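Local coordinates for protein VIN1 (Oscarella pearsei, PDB 6BFI) that binds actin filaments as a sponge vinculin homologue of the vinculin/alpha-catenin family and may play a role in cell-cell adhesion, at residues Gly196-Arg199 with Glu200-Ile204; Glu243-Ile246 with Arg247-Leu251; Ala307-Thr311 with Asp312-Ala316; Val355-Gln358 with Glu359-Gln362. All blocks are in the same frame, centred on the assembly; numbering follows the deposited sequence.

Contact 1. Residues Gly196-Arg199 with Glu200-Ile204; sequences GTVR and EQIPI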
ATOM      1  N   GLY A 196     -10.452 -14.991  -1.025  1.00 61.40           N
ATOM      2  CA  GLY A 196     -11.637 -14.302  -1.511  1.00 59.62           C
ATOM      3  C   GLY A 196     -11.842 -14.484  -3.002  1.00 55.67           C
ATOM      4  O   GLY A 196     -12.964 -14.724  -3.461  1.00 54.38           O
ATOM      5  N   THR A 197     -10.755 -14.391  -3.780  1.00 51.99           N
ATOM      6  CA  THR A 197     -10.858 -14.582  -5.224  1.00 52.57           C
ATOM      7  C   THR A 197     -11.437 -15.953  -5.561  1.00 53.89           C
ATOM      8  O   THR A 197     -12.377 -16.062  -6.358  1.00 57.61           O
ATOM      9  CB  THR A 197      -9.489 -14.401  -5.880  1.00 51.00           C
ATOM     10  OG1 THR A 197      -9.117 -13.019  -5.842  1.00 52.98           O
ATOM     11  CG2 THR A 197      -9.524 -14.871  -7.330  1.00 47.93           C
ATOM     12  N   VAL A 198     -10.896 -17.011  -4.953  1.00 50.00           N
ATOM     13  CA  VAL A 198     -11.390 -18.357  -5.244  1.00 54.88           C
ATOM     14  C   VAL A 198     -12.860 -18.484  -4.854  1.00 61.21           C
ATOM     15  O   VAL A 198     -13.691 -18.985  -5.632  1.00 59.85           O
ATOM     16  CB  VAL A 198     -10.520 -19.411  -4.532  1.00 53.33           C
ATOM     17  CG1 VAL A 198     -11.069 -20.803  -4.780  1.00 54.30           C
ATOM     18  CG2 VAL A 198      -9.080 -19.316  -5.004  1.00 48.07           C
ATOM     19  N   ARG A 199     -13.208 -18.005  -3.655  0.60 62.66           N
ATOM     20  CA  ARG A 199     -14.573 -18.155  -3.156  0.60 63.59           C
ATOM     21  C   ARG A 199     -15.580 -17.430  -4.043  0.60 64.81           C
ATOM     22  O   ARG A 199     -16.697 -17.919  -4.251  0.60 74.15           O
ATOM     23  CB  ARG A 199     -14.663 -17.651  -1.715  0.60 66.49           C
ATOM     24  CG  ARG A 199     -14.925 -18.748  -0.691  0.60 79.07           C
ATOM     25  CD  ARG A 199     -15.183 -18.176   0.697  0.60 73.57           C
ATOM     26  NE  ARG A 199     -13.952 -17.871   1.422  0.60 83.50           N
ATOM     27  CZ  ARG A 199     -13.404 -18.671   2.332  0.60 78.58           C
ATOM     28  NH1 ARG A 199     -13.978 -19.828   2.633  0.60 85.49           N
ATOM     29  NH2 ARG A 199     -12.283 -18.314   2.945  0.60 81.10           N
ATOM     30  N   GLU A 200     -15.208 -16.265  -4.580  1.00 67.28           N
ATOM     31  CA  GLU A 200     -16.111 -15.555  -5.476  1.00 69.40           C
ATOM     32  C   GLU A 200     -16.094 -16.121  -6.890  1.00 66.48           C
ATOM     33  O   GLU A 200     -17.061 -15.916  -7.631  1.00 63.80           O
ATOM     34  CB  GLU A 200     -15.785 -14.057  -5.506  1.00 77.75           C
ATOM     35  CG  GLU A 200     -14.427 -13.692  -6.080  1.00 85.33           C
ATOM     36  CD  GLU A 200     -14.179 -12.192  -6.074  1.00 93.19           C
ATOM     37  OE1 GLU A 200     -14.501 -11.528  -7.082  1.00 95.29           O
ATOM     38  OE2 GLU A 200     -13.673 -11.677  -5.054  1.00 95.78           O
ATOM     39  N   GLN A 201     -15.041 -16.846  -7.275  1.00 60.84           N
ATOM     40  CA  GLN A 201     -14.931 -17.338  -8.642  1.00 53.96           C
ATOM     41  C   GLN A 201     -15.545 -18.717  -8.863  1.00 54.23           C
ATOM     42  O   GLN A 201     -15.826 -19.065 -10.016  1.00 52.78           O
ATOM     43  CB  GLN A 201     -13.465 -17.371  -9.083  1.00 52.88           C
ATOM     44  CG  GLN A 201     -12.881 -16.002  -9.389  1.00 51.43           C
ATOM     45  CD  GLN A 201     -13.725 -15.213 -10.370  1.00 50.48           C
ATOM     46  OE1 GLN A 201     -13.887 -15.605 -11.525  1.00 49.79           O
ATOM     47  NE2 GLN A 201     -14.269 -14.094  -9.912  1.00 52.09           N
ATOM     48  N   ILE A 202     -15.755 -19.512  -7.814  1.00 52.56           N
ATOM     49  CA  ILE A 202     -16.347 -20.843  -8.006  1.00 58.83           C
ATOM     50  C   ILE A 202     -17.713 -20.784  -8.700  1.00 60.06           C
ATOM     51  O   ILE A 202     -17.889 -21.415  -9.765  1.00 58.63           O
ATOM     52  CB  ILE A 202     -16.443 -21.601  -6.670  1.00 66.90           C
ATOM     53  CG1 ILE A 202     -15.046 -21.955  -6.162  1.00 70.19           C
ATOM     54  CG2 ILE A 202     -17.290 -22.855  -6.826  1.00 69.47           C
ATOM     55  CD1 ILE A 202     -14.226 -22.722  -7.171  1.00 72.34           C
ATOM     56  N   PRO A 203     -18.711 -20.059  -8.167  1.00 60.73           N
ATOM     57  CA  PRO A 203     -20.022 -20.059  -8.839  1.00 61.53           C
ATOM     58  C   PRO A 203     -19.986 -19.415 -10.213  1.00 62.40           C
ATOM     59  O   PRO A 203     -20.808 -19.762 -11.071  1.00 70.89           O
ATOM     60  CB  PRO A 203     -20.918 -19.280  -7.869  1.00 60.35           C
ATOM     61  CG  PRO A 203     -19.982 -18.379  -7.151  1.00 55.66           C
ATOM     62  CD  PRO A 203     -18.715 -19.163  -6.991  1.00 57.72           C
ATOM     63  N   ILE A 204     -19.056 -18.489 -10.449  1.00 60.42           N
ATOM     64  CA  ILE A 204     -18.885 -17.946 -11.793  1.00 57.94           C
ATOM     65  C   ILE A 204     -18.453 -19.050 -12.746  1.00 55.23           C
ATOM     66  O   ILE A 204     -18.935 -19.138 -13.883  1.00 58.02           O
ATOM     67  CB  ILE A 204     -17.873 -16.785 -11.781  1.00 54.78           C
ATOM     68  CG1 ILE A 204     -18.128 -15.861 -10.589  1.00 56.81           C
ATOM     69  CG2 ILE A 204     -17.938 -16.008 -13.084  1.00 56.23           C
ATOM     70  CD1 ILE A 204     -19.534 -15.329 -10.507  1.00 57.87           C
TER
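Val198 and Ile202 meet on the inner side of helix 185-215, one turn apart, with Val198 CG1 4.4 Å from Ile202 CG1. This is the dense part of the contact. Ile202 also lays its CG1 against the carbonyl of the turn before, 3.3 Å from Val198 O, and its own N donates to that same oxygen at 3.0 Å. A weak second bond reaches Val198 O from Gln201 N, which also makes a weak bond to Thr197 O, so this amide is shared between two carbonyls. The kink comes just ahead, where the N of Pro203 and of Ile204 lack a bond to the turn before; Pro203 has no N-H to give, and its ring carbon CD rests 3.6 Å from Arg199 O. Alongside, Gln201 runs parallel to Thr197, its CG anti to the carbonyl carbon (chi1 -75°) and 4.1 Å from Thr197 CG2; a bend at chi2 turns only the amide end.

Toward solvent the root of Glu200 still hugs the backbone. Its N makes a regular bond to Gly196 O, and CG, set between the backbone N and the carbonyl carbon (chi1 65°), lies 3.1 Å from Thr197 O. The looseness is in the exposed outer end of Arg199, which is modelled in two conformers.

Three helices surround this piece. Val198 and Ile202 face Met168 of helix 154-178, Gln201 lies on Val234 and Leu238 of helix 224-249, and Glu200 and Ile204 turn to helix 466-493, touching Lys478 and Tyr471.

Contact 2. Residues Glu243-Ile246 with Arg247-Leu251; sequences EEII and RVLQL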
ATOM      1  N   GLU A 243      -2.049 -20.560  -7.762  1.00 44.79           N
ATOM      2  CA  GLU A 243      -0.599 -20.445  -7.898  1.00 49.85           C
ATOM      3  C   GLU A 243      -0.032 -19.469  -6.875  1.00 54.57           C
ATOM      4  O   GLU A 243       0.972 -19.757  -6.210  1.00 59.48           O
ATOM      5  CB  GLU A 243      -0.229 -19.999  -9.313  1.00 52.56           C
ATOM      6  CG  GLU A 243      -0.147 -21.117 -10.330  1.00 61.61           C
ATOM      7  CD  GLU A 243       1.044 -22.026 -10.104  1.00 69.69           C
ATOM      8  OE1 GLU A 243       2.170 -21.504  -9.958  1.00 74.36           O
ATOM      9  OE2 GLU A 243       0.855 -23.260 -10.071  1.00 71.38           O
ATOM     10  N   GLU A 244      -0.670 -18.305  -6.733  1.00 54.40           N
ATOM     11  CA  GLU A 244      -0.174 -17.308  -5.790  1.00 55.72           C
ATOM     12  C   GLU A 244      -0.309 -17.794  -4.354  1.00 50.20           C
ATOM     13  O   GLU A 244       0.580 -17.552  -3.530  1.00 53.76           O
ATOM     14  CB  GLU A 244      -0.908 -15.981  -5.987  1.00 56.64           C
ATOM     15  CG  GLU A 244      -0.324 -14.819  -5.193  1.00 61.93           C
ATOM     16  CD  GLU A 244       1.036 -14.374  -5.702  1.00 69.00           C
ATOM     17  OE1 GLU A 244       1.463 -14.846  -6.776  1.00 72.85           O
ATOM     18  OE2 GLU A 244       1.681 -13.546  -5.027  1.00 73.72           O
ATOM     19  N   ILE A 245      -1.409 -18.480  -4.034  1.00 47.14           N
ATOM     20  CA  ILE A 245      -1.542 -19.085  -2.710  1.00 46.15           C
ATOM     21  C   ILE A 245      -0.381 -20.032  -2.444  1.00 46.29           C
ATOM     22  O   ILE A 245       0.206 -20.029  -1.356  1.00 49.12           O
ATOM     23  CB  ILE A 245      -2.897 -19.804  -2.573  1.00 47.22           C
ATOM     24  CG1 ILE A 245      -4.004 -18.806  -2.243  1.00 49.72           C
ATOM     25  CG2 ILE A 245      -2.833 -20.875  -1.496  1.00 46.54           C
ATOM     26  CD1 ILE A 245      -5.378 -19.430  -2.145  1.00 52.88           C
ATOM     27  N   ILE A 246      -0.023 -20.849  -3.438  1.00 45.21           N
ATOM     28  CA  ILE A 246       1.083 -21.787  -3.266  1.00 50.22           C
ATOM     29  C   ILE A 246       2.392 -21.036  -3.059  1.00 54.93           C
ATOM     30  O   ILE A 246       3.234 -21.442  -2.249  1.00 60.28           O
ATOM     31  CB  ILE A 246       1.158 -22.750  -4.466  1.00 51.81           C
ATOM     32  CG1 ILE A 246      -0.082 -23.642  -4.505  1.00 46.87           C
ATOM     33  CG2 ILE A 246       2.421 -23.601  -4.402  1.00 48.37           C
ATOM     34  CD1 ILE A 246      -0.159 -24.537  -5.725  1.00 47.71           C
ATOM     35  N   ARG A 247       2.580 -19.926  -3.776  1.00 55.11           N
ATOM     36  CA  ARG A 247       3.826 -19.174  -3.658  1.00 58.62           C
ATOM     37  C   ARG A 247       3.952 -18.524  -2.285  1.00 59.16           C
ATOM     38  O   ARG A 247       5.010 -18.591  -1.649  1.00 59.79           O
ATOM     39  CB  ARG A 247       3.911 -18.119  -4.762  1.00 59.01           C
ATOM     40  CG  ARG A 247       5.278 -17.465  -4.865  1.00 60.66           C
ATOM     41  CD  ARG A 247       5.262 -16.273  -5.808  1.00 61.64           C
ATOM     42  NE  ARG A 247       4.470 -15.170  -5.272  1.00 62.82           N
ATOM     43  CZ  ARG A 247       4.950 -14.230  -4.461  1.00 62.59           C
ATOM     44  NH1 ARG A 247       6.223 -14.258  -4.088  1.00 62.57           N
ATOM     45  NH2 ARG A 247       4.155 -13.264  -4.021  1.00 59.25           N
ATOM     46  N   VAL A 248       2.879 -17.886  -1.812  1.00 58.99           N
ATOM     47  CA  VAL A 248       2.915 -17.223  -0.512  1.00 58.45           C
ATOM     48  C   VAL A 248       3.015 -18.243   0.613  1.00 56.23           C
ATOM     49  O   VAL A 248       3.656 -17.985   1.640  1.00 47.77           O
ATOM     50  CB  VAL A 248       1.682 -16.314  -0.351  1.00 54.64           C
ATOM     51  CG1 VAL A 248       1.704 -15.612   0.998  1.00 55.70           C
ATOM     52  CG2 VAL A 248       1.626 -15.298  -1.482  1.00 53.21           C
ATOM     53  N   LEU A 249       2.393 -19.414   0.440  1.00 45.97           N
ATOM     54  CA  LEU A 249       2.496 -20.475   1.436  1.00 47.66           C
ATOM     55  C   LEU A 249       3.942 -20.882   1.680  1.00 49.37           C
ATOM     56  O   LEU A 249       4.298 -21.265   2.800  1.00 50.73           O
ATOM     57  CB  LEU A 249       1.678 -21.693   0.994  1.00 51.84           C
ATOM     58  CG  LEU A 249       0.221 -21.778   1.449  1.00 52.48           C
ATOM     59  CD1 LEU A 249      -0.498 -22.934   0.765  1.00 51.36           C
ATOM     60  CD2 LEU A 249       0.154 -21.933   2.956  1.00 53.52           C
ATOM     61  N   GLN A 250       4.789 -20.799   0.655  1.00 50.12           N
ATOM     62  CA  GLN A 250       6.163 -21.270   0.732  1.00 61.57           C
ATOM     63  C   GLN A 250       7.162 -20.170   1.070  1.00 64.27           C
ATOM     64  O   GLN A 250       8.364 -20.446   1.140  1.00 61.67           O
ATOM     65  CB  GLN A 250       6.557 -21.941  -0.588  1.00 67.07           C
ATOM     66  CG  GLN A 250       5.762 -23.203  -0.895  1.00 68.36           C
ATOM     67  CD  GLN A 250       6.093 -23.791  -2.254  1.00 74.37           C
ATOM     68  OE1 GLN A 250       6.409 -23.063  -3.195  1.00 77.56           O
ATOM     69  NE2 GLN A 250       6.024 -25.114  -2.361  1.00 75.80           N
ATOM     70  N   LEU A 251       6.703 -18.938   1.279  1.00 65.47           N
ATOM     71  CA  LEU A 251       7.601 -17.863   1.675  1.00 64.30           C
ATOM     72  C   LEU A 251       7.956 -17.999   3.149  1.00 65.63           C
ATOM     73  O   LEU A 251       7.071 -18.124   4.002  1.00 61.38           O
ATOM     74  CB  LEU A 251       6.964 -16.501   1.407  1.00 61.12           C
ATOM     75  CG  LEU A 251       6.934 -16.056  -0.056  1.00 65.55           C
ATOM     76  CD1 LEU A 251       6.401 -14.636  -0.172  1.00 67.40           C
ATOM     77  CD2 LEU A 251       8.319 -16.165  -0.674  1.00 67.86           C
TER
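Glu244 and Arg247 form a salt bridge one turn apart on helix 224-249, their side chains running side by side. The shortest link is Arg247 NH2 to Glu244 OE2, 2.7 Å and nearly straight at 165°. The oxygen lies almost exactly in the guanidinium plane; the N-H reaches it from the syn side but well out of the carboxylate plane, and the two flat groups are turned 45° against each other. The pairing is uneven: Arg247 NE adds only weak bonds, at 3.2 Å to OE2 and 3.4 Å to OE1 of Glu244. Two bends close the bridge, Glu244 at chi2 (70°) and Arg247 at chi3, each folding its charged end toward the other. Glu243 sends its carboxylate elsewhere, to Arg139 and Gln142 of helix 102-145.

Beneath the ion pair the backbone is ordinary alpha-helix, Val248 N bonding to Glu244 O and Leu249 N to Ile245 O. It is the last turn of a long helix in this all-helical, vinculin-type fold. The weak, 3.4 Å bond from Gln250 N to Ile246 O comes where the helix gives way to loop.

On the buried side Ile245 and Leu249 lie parallel, CG2 of the isoleucine 3.8 Å from CD1 of the leucine. Leu249 CG also presses on Ile245 O at 3.3 Å. Farther out, Ile245 reaches Val175 of helix 154-178, Ile246 packs on Cys138 and Leu249 on Met134 of helix 102-145, while Glu244 and Arg247 both touch Met190 of helix 185-215.

Contact 3. Residues Ala307-Thr311 with Asp312-Ala316; sequences ALAAT and DETRA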
ATOM      1  N   ALA A 307       0.560  16.970 -21.012  1.00 65.18           N
ATOM      2  CA  ALA A 307       0.318  16.138 -22.185  1.00 68.63           C
ATOM      3  C   ALA A 307      -0.871  15.200 -22.003  1.00 66.73           C
ATOM      4  O   ALA A 307      -1.391  14.680 -22.996  1.00 67.46           O
ATOM      5  CB  ALA A 307       1.572  15.333 -22.529  1.00 71.97           C
ATOM      6  N   LEU A 308      -1.317  14.979 -20.765  1.00 67.16           N
ATOM      7  CA  LEU A 308      -2.440  14.096 -20.473  1.00 68.47           C
ATOM      8  C   LEU A 308      -3.655  14.854 -19.948  1.00 70.19           C
ATOM      9  O   LEU A 308      -4.540  14.247 -19.335  1.00 75.47           O
ATOM     10  CB  LEU A 308      -2.021  13.021 -19.468  1.00 64.87           C
ATOM     11  CG  LEU A 308      -0.905  12.071 -19.898  1.00 66.82           C
ATOM     12  CD1 LEU A 308      -0.505  11.157 -18.748  1.00 62.86           C
ATOM     13  CD2 LEU A 308      -1.335  11.260 -21.109  1.00 70.53           C
ATOM     14  N   ALA A 309      -3.718  16.163 -20.171  1.00 69.74           N
ATOM     15  CA  ALA A 309      -4.808  16.961 -19.632  1.00 68.27           C
ATOM     16  C   ALA A 309      -6.121  16.638 -20.339  1.00 68.34           C
ATOM     17  O   ALA A 309      -6.145  16.204 -21.493  1.00 65.99           O
ATOM     18  CB  ALA A 309      -4.493  18.452 -19.761  1.00 67.78           C
ATOM     19  N   ALA A 310      -7.227  16.861 -19.624  1.00 69.12           N
ATOM     20  CA  ALA A 310      -8.543  16.561 -20.177  1.00 70.10           C
ATOM     21  C   ALA A 310      -8.935  17.537 -21.280  1.00 73.51           C
ATOM     22  O   ALA A 310      -9.604  17.143 -22.242  1.00 76.74           O
ATOM     23  CB  ALA A 310      -9.593  16.569 -19.066  1.00 67.89           C
ATOM     24  N   THR A 311      -8.541  18.804 -21.160  1.00 75.23           N
ATOM     25  CA  THR A 311      -8.859  19.818 -22.153  1.00 80.42           C
ATOM     26  C   THR A 311      -7.595  20.574 -22.541  1.00 81.67           C
ATOM     27  O   THR A 311      -6.604  20.594 -21.807  1.00 78.99           O
ATOM     28  CB  THR A 311      -9.917  20.814 -21.646  1.00 78.12           C
ATOM     29  OG1 THR A 311      -9.419  21.504 -20.493  1.00 74.02           O
ATOM     30  CG2 THR A 311     -11.207  20.090 -21.285  1.00 79.23           C
ATOM     31  N   ASP A 312      -7.647  21.204 -23.718  1.00 84.49           N
ATOM     32  CA  ASP A 312      -6.520  21.998 -24.192  1.00 86.83           C
ATOM     33  C   ASP A 312      -6.294  23.245 -23.347  1.00 85.45           C
ATOM     34  O   ASP A 312      -5.203  23.825 -23.400  1.00 84.29           O
ATOM     35  CB  ASP A 312      -6.732  22.391 -25.653  1.00 98.36           C
ATOM     36  CG  ASP A 312      -6.611  21.212 -26.599  1.00107.50           C
ATOM     37  OD1 ASP A 312      -5.596  21.131 -27.322  1.00111.45           O
ATOM     38  OD2 ASP A 312      -7.526  20.363 -26.614  1.00111.78           O
ATOM     39  N   GLU A 313      -7.294  23.668 -22.572  1.00 86.67           N
ATOM     40  CA  GLU A 313      -7.127  24.846 -21.730  1.00 85.91           C
ATOM     41  C   GLU A 313      -6.177  24.563 -20.573  1.00 81.19           C
ATOM     42  O   GLU A 313      -5.238  25.331 -20.328  1.00 82.77           O
ATOM     43  CB  GLU A 313      -8.488  25.318 -21.219  1.00 95.73           C
ATOM     44  CG  GLU A 313      -9.462  25.654 -22.333  1.00111.65           C
ATOM     45  CD  GLU A 313     -10.641  26.476 -21.856  1.00120.55           C
ATOM     46  OE1 GLU A 313     -11.047  26.318 -20.685  1.00119.64           O
ATOM     47  OE2 GLU A 313     -11.157  27.289 -22.654  1.00126.69           O
ATOM     48  N   THR A 314      -6.399  23.462 -19.851  1.00 79.53           N
ATOM     49  CA  THR A 314      -5.476  23.094 -18.783  1.00 76.99           C
ATOM     50  C   THR A 314      -4.120  22.680 -19.337  1.00 73.31           C
ATOM     51  O   THR A 314      -3.097  22.862 -18.667  1.00 72.48           O
ATOM     52  CB  THR A 314      -6.069  21.972 -17.930  1.00 75.65           C
ATOM     53  OG1 THR A 314      -6.475  20.890 -18.777  1.00 84.37           O
ATOM     54  CG2 THR A 314      -7.273  22.480 -17.149  1.00 72.37           C
ATOM     55  N   ARG A 315      -4.091  22.128 -20.550  1.00 74.38           N
ATOM     56  CA  ARG A 315      -2.824  21.809 -21.200  1.00 73.09           C
ATOM     57  C   ARG A 315      -2.004  23.072 -21.436  1.00 70.75           C
ATOM     58  O   ARG A 315      -0.858  23.184 -20.982  1.00 68.62           O
ATOM     59  CB  ARG A 315      -3.100  21.077 -22.514  1.00 78.42           C
ATOM     60  CG  ARG A 315      -1.874  20.603 -23.272  1.00 86.11           C
ATOM     61  CD  ARG A 315      -2.306  19.719 -24.432  1.00100.54           C
ATOM     62  NE  ARG A 315      -1.194  19.019 -25.067  1.00109.77           N
ATOM     63  CZ  ARG A 315      -1.343  18.006 -25.914  1.00117.17           C
ATOM     64  NH1 ARG A 315      -2.558  17.570 -26.220  1.00119.62           N
ATOM     65  NH2 ARG A 315      -0.280  17.422 -26.451  1.00121.10           N
ATOM     66  N   ALA A 316      -2.590  24.046 -22.139  1.00 68.42           N
ATOM     67  CA  ALA A 316      -1.880  25.287 -22.429  1.00 75.11           C
ATOM     68  C   ALA A 316      -1.577  26.078 -21.164  1.00 72.19           C
ATOM     69  O   ALA A 316      -0.602  26.835 -21.126  1.00 77.18           O
ATOM     70  CB  ALA A 316      -2.692  26.136 -23.407  1.00 78.49           C
TER
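Thr311, at the N-cap of helix 312-338, is met from the helix by Glu313, Thr314 and Arg315, which follow the exposed Asp312 of the first turn. Glu313 contributes little: its CB lies 4.0 Å from Thr311 OG1, and the rest of the chain extends outward.

Thr314 does much more. With OG1 set between its backbone N and carbonyl carbon (chi1 53°), the hydroxyl faces back to the loop, 3.0 Å from Thr311 O and 3.3 Å from Ala309 CB. It has two acceptors in reach, Thr311 O and the carboxylate of Glu370 in helix 344-375, and its one proton is not settled between them. The same glutamate is joined by a weak hydrogen bond to Thr311 OG1, so one carboxylate from another helix serves both threonines. The loop 307-311 is the short connection between two consecutive helices, 289-306 and 312-338.

Arg315 supplies the first main-chain bond of the helix across this junction, its N giving a proton to Thr311 O at 3.2 Å and 155°. Its CB sits over the loop, 4.1 Å from Ala309 CB. From there the side chain runs fully extended, CG opposite the backbone N (chi1 -176°), and carries the guanidinium back along the loop until one face, toward its rim, lies against Ala307 CA, with NE 4.3 Å from that carbon. Nearby, Ala310 leans on Arg371 and Thr374 of helix 344-375.

Contact 4. Residues Val355-Gln358 with Glu359-Gln362; sequences VKLQ and ELEQ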
ATOM      1  N   VAL A 355       6.640  30.362  -5.044  1.00 55.16           N
ATOM      2  CA  VAL A 355       5.197  30.552  -5.157  1.00 53.10           C
ATOM      3  C   VAL A 355       4.684  29.974  -6.471  1.00 50.59           C
ATOM      4  O   VAL A 355       3.660  29.277  -6.504  1.00 54.39           O
ATOM      5  CB  VAL A 355       4.846  32.046  -5.015  1.00 55.69           C
ATOM      6  CG1 VAL A 355       3.343  32.254  -5.097  1.00 50.33           C
ATOM      7  CG2 VAL A 355       5.390  32.589  -3.705  1.00 54.05           C
ATOM      8  N   LYS A 356       5.394  30.237  -7.574  1.00 49.81           N
ATOM      9  CA  LYS A 356       4.979  29.693  -8.864  1.00 54.00           C
ATOM     10  C   LYS A 356       5.039  28.171  -8.881  1.00 59.15           C
ATOM     11  O   LYS A 356       4.259  27.529  -9.593  1.00 62.78           O
ATOM     12  CB  LYS A 356       5.845  30.271  -9.981  1.00 55.30           C
ATOM     13  CG  LYS A 356       5.634  31.757 -10.206  1.00 60.16           C
ATOM     14  CD  LYS A 356       4.159  32.067 -10.386  1.00 65.42           C
ATOM     15  CE  LYS A 356       3.905  33.559 -10.464  1.00 69.13           C
ATOM     16  NZ  LYS A 356       2.447  33.849 -10.501  1.00 72.70           N
ATOM     17  N   LEU A 357       5.953  27.576  -8.115  1.00 59.24           N
ATOM     18  CA  LEU A 357       6.018  26.121  -8.047  1.00 56.06           C
ATOM     19  C   LEU A 357       4.830  25.561  -7.276  1.00 54.01           C
ATOM     20  O   LEU A 357       4.274  24.517  -7.647  1.00 58.68           O
ATOM     21  CB  LEU A 357       7.340  25.690  -7.414  1.00 61.17           C
ATOM     22  CG  LEU A 357       7.817  24.270  -7.717  1.00 65.31           C
ATOM     23  CD1 LEU A 357       7.661  23.967  -9.199  1.00 66.62           C
ATOM     24  CD2 LEU A 357       9.262  24.109  -7.291  1.00 63.53           C
ATOM     25  N   GLN A 358       4.417  26.248  -6.206  1.00 50.45           N
ATOM     26  CA  GLN A 358       3.184  25.867  -5.525  1.00 55.55           C
ATOM     27  C   GLN A 358       1.980  25.970  -6.453  1.00 59.13           C
ATOM     28  O   GLN A 358       1.112  25.087  -6.458  1.00 63.11           O
ATOM     29  CB  GLN A 358       2.972  26.734  -4.287  1.00 59.88           C
ATOM     30  CG  GLN A 358       3.501  26.129  -3.007  1.00 72.20           C
ATOM     31  CD  GLN A 358       2.906  26.778  -1.777  1.00 84.01           C
ATOM     32  OE1 GLN A 358       2.463  27.927  -1.819  1.00 86.28           O
ATOM     33  NE2 GLN A 358       2.882  26.042  -0.671  1.00 89.45           N
ATOM     34  N   GLU A 359       1.905  27.043  -7.246  1.00 57.62           N
ATOM     35  CA  GLU A 359       0.777  27.199  -8.161  1.00 58.66           C
ATOM     36  C   GLU A 359       0.794  26.132  -9.251  1.00 56.41           C
ATOM     37  O   GLU A 359      -0.265  25.656  -9.679  1.00 61.42           O
ATOM     38  CB  GLU A 359       0.784  28.600  -8.770  1.00 64.02           C
ATOM     39  CG  GLU A 359       0.476  29.698  -7.765  1.00 74.20           C
ATOM     40  CD  GLU A 359       0.620  31.098  -8.344  1.00 78.57           C
ATOM     41  OE1 GLU A 359       0.823  31.228  -9.569  1.00 83.07           O
ATOM     42  OE2 GLU A 359       0.531  32.070  -7.565  1.00 78.55           O
ATOM     43  N   LEU A 360       1.986  25.741  -9.710  1.00 52.93           N
ATOM     44  CA  LEU A 360       2.079  24.649 -10.673  1.00 52.04           C
ATOM     45  C   LEU A 360       1.587  23.342 -10.064  1.00 56.78           C
ATOM     46  O   LEU A 360       0.848  22.586 -10.709  1.00 55.33           O
ATOM     47  CB  LEU A 360       3.515  24.502 -11.174  1.00 47.55           C
ATOM     48  CG  LEU A 360       3.786  23.310 -12.096  1.00 48.85           C
ATOM     49  CD1 LEU A 360       2.878  23.349 -13.319  1.00 49.24           C
ATOM     50  CD2 LEU A 360       5.244  23.272 -12.514  1.00 47.73           C
ATOM     51  N   GLU A 361       1.984  23.061  -8.819  1.00 59.67           N
ATOM     52  CA  GLU A 361       1.470  21.880  -8.129  1.00 60.25           C
ATOM     53  C   GLU A 361      -0.052  21.913  -8.042  1.00 56.48           C
ATOM     54  O   GLU A 361      -0.725  20.905  -8.312  1.00 54.52           O
ATOM     55  CB  GLU A 361       2.092  21.787  -6.735  1.00 64.68           C
ATOM     56  CG  GLU A 361       1.593  20.630  -5.891  1.00 70.24           C
ATOM     57  CD  GLU A 361       2.229  20.596  -4.512  1.00 73.78           C
ATOM     58  OE1 GLU A 361       3.091  21.456  -4.230  1.00 74.71           O
ATOM     59  OE2 GLU A 361       1.868  19.709  -3.709  1.00 80.46           O
ATOM     60  N   GLN A 362      -0.614  23.071  -7.687  1.00 54.30           N
ATOM     61  CA  GLN A 362      -2.064  23.175  -7.558  1.00 53.31           C
ATOM     62  C   GLN A 362      -2.756  22.952  -8.896  1.00 54.78           C
ATOM     63  O   GLN A 362      -3.809  22.305  -8.956  1.00 56.94           O
ATOM     64  CB  GLN A 362      -2.448  24.535  -6.975  1.00 50.34           C
ATOM     65  CG  GLN A 362      -3.923  24.650  -6.611  1.00 56.89           C
ATOM     66  CD  GLN A 362      -4.350  23.624  -5.573  1.00 65.40           C
ATOM     67  OE1 GLN A 362      -3.565  23.230  -4.711  1.00 66.21           O
ATOM     68  NE2 GLN A 362      -5.599  23.182  -5.656  1.00 71.10           N
TER
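Lys356 and Glu359 pair across one turn of helix 344-375, an i to i+3 salt bridge on the surface of a helical bundle in this vinculin-family protein. Lys356 NZ stands 3.2 Å from Glu359 OE1 and meets it on the syn side, 25° out of the carboxylate plane. The two side chains run alongside each other. A bend in the lysine at chi2 (-52°) turns the chain round toward Glu359, so that its methylenes also line the acid, CD lying 3.5 Å from the same OE1. The other oxygen of Glu359, OE2, rests 3.7 Å from Val355 CG1. The carboxylate thus has an ammonium beside one oxygen and a methyl beside the other.

Below these side chains the main chain holds the spacing. Val355 O takes the amide of Glu359 at 2.9 Å, with the donor in the carbonyl plane, and Lys356 O takes that of Leu360. Two further bonds, Glu361 N to Leu357 O and Gln362 N to Gln358 O, carry the regular helix through all eight residues.

Around the helix the neighbours divide by face. Leu357 turns to Phe275 and Ala278 of helix 268-283, while Leu360 packs on Leu318 and Leu325 of helix 312-338. Glu361 is fixed by Arg365, Gln279 and His276, and Gln362 by Glu498. On the buried side the two leucines slant across each other, their closest atoms being Leu357 CD1 and Leu360 CD2, 4.2 Å apart.

From the N terminus the four contacts come in series. Each joins adjoining pieces of chain, so none closes a long loop and none nests in or crosses another. Contact 1 lies midway along helix 185-215; contact 2 ends the next helix, 224-249. Their centres are about 18 Å apart, and both helices pack against helix 154-178. Contact 3 follows at the loop into helix 312-338, its centre about 17 Å from that of contact 4. Helix 344-375 carries contact 4 and, farther along, Glu370 and Arg371, which meet the loop of contact 3. The two pairs are far apart: contacts 1 and 4 lie on opposite sides of the chain's centre, about 47 Å between centres.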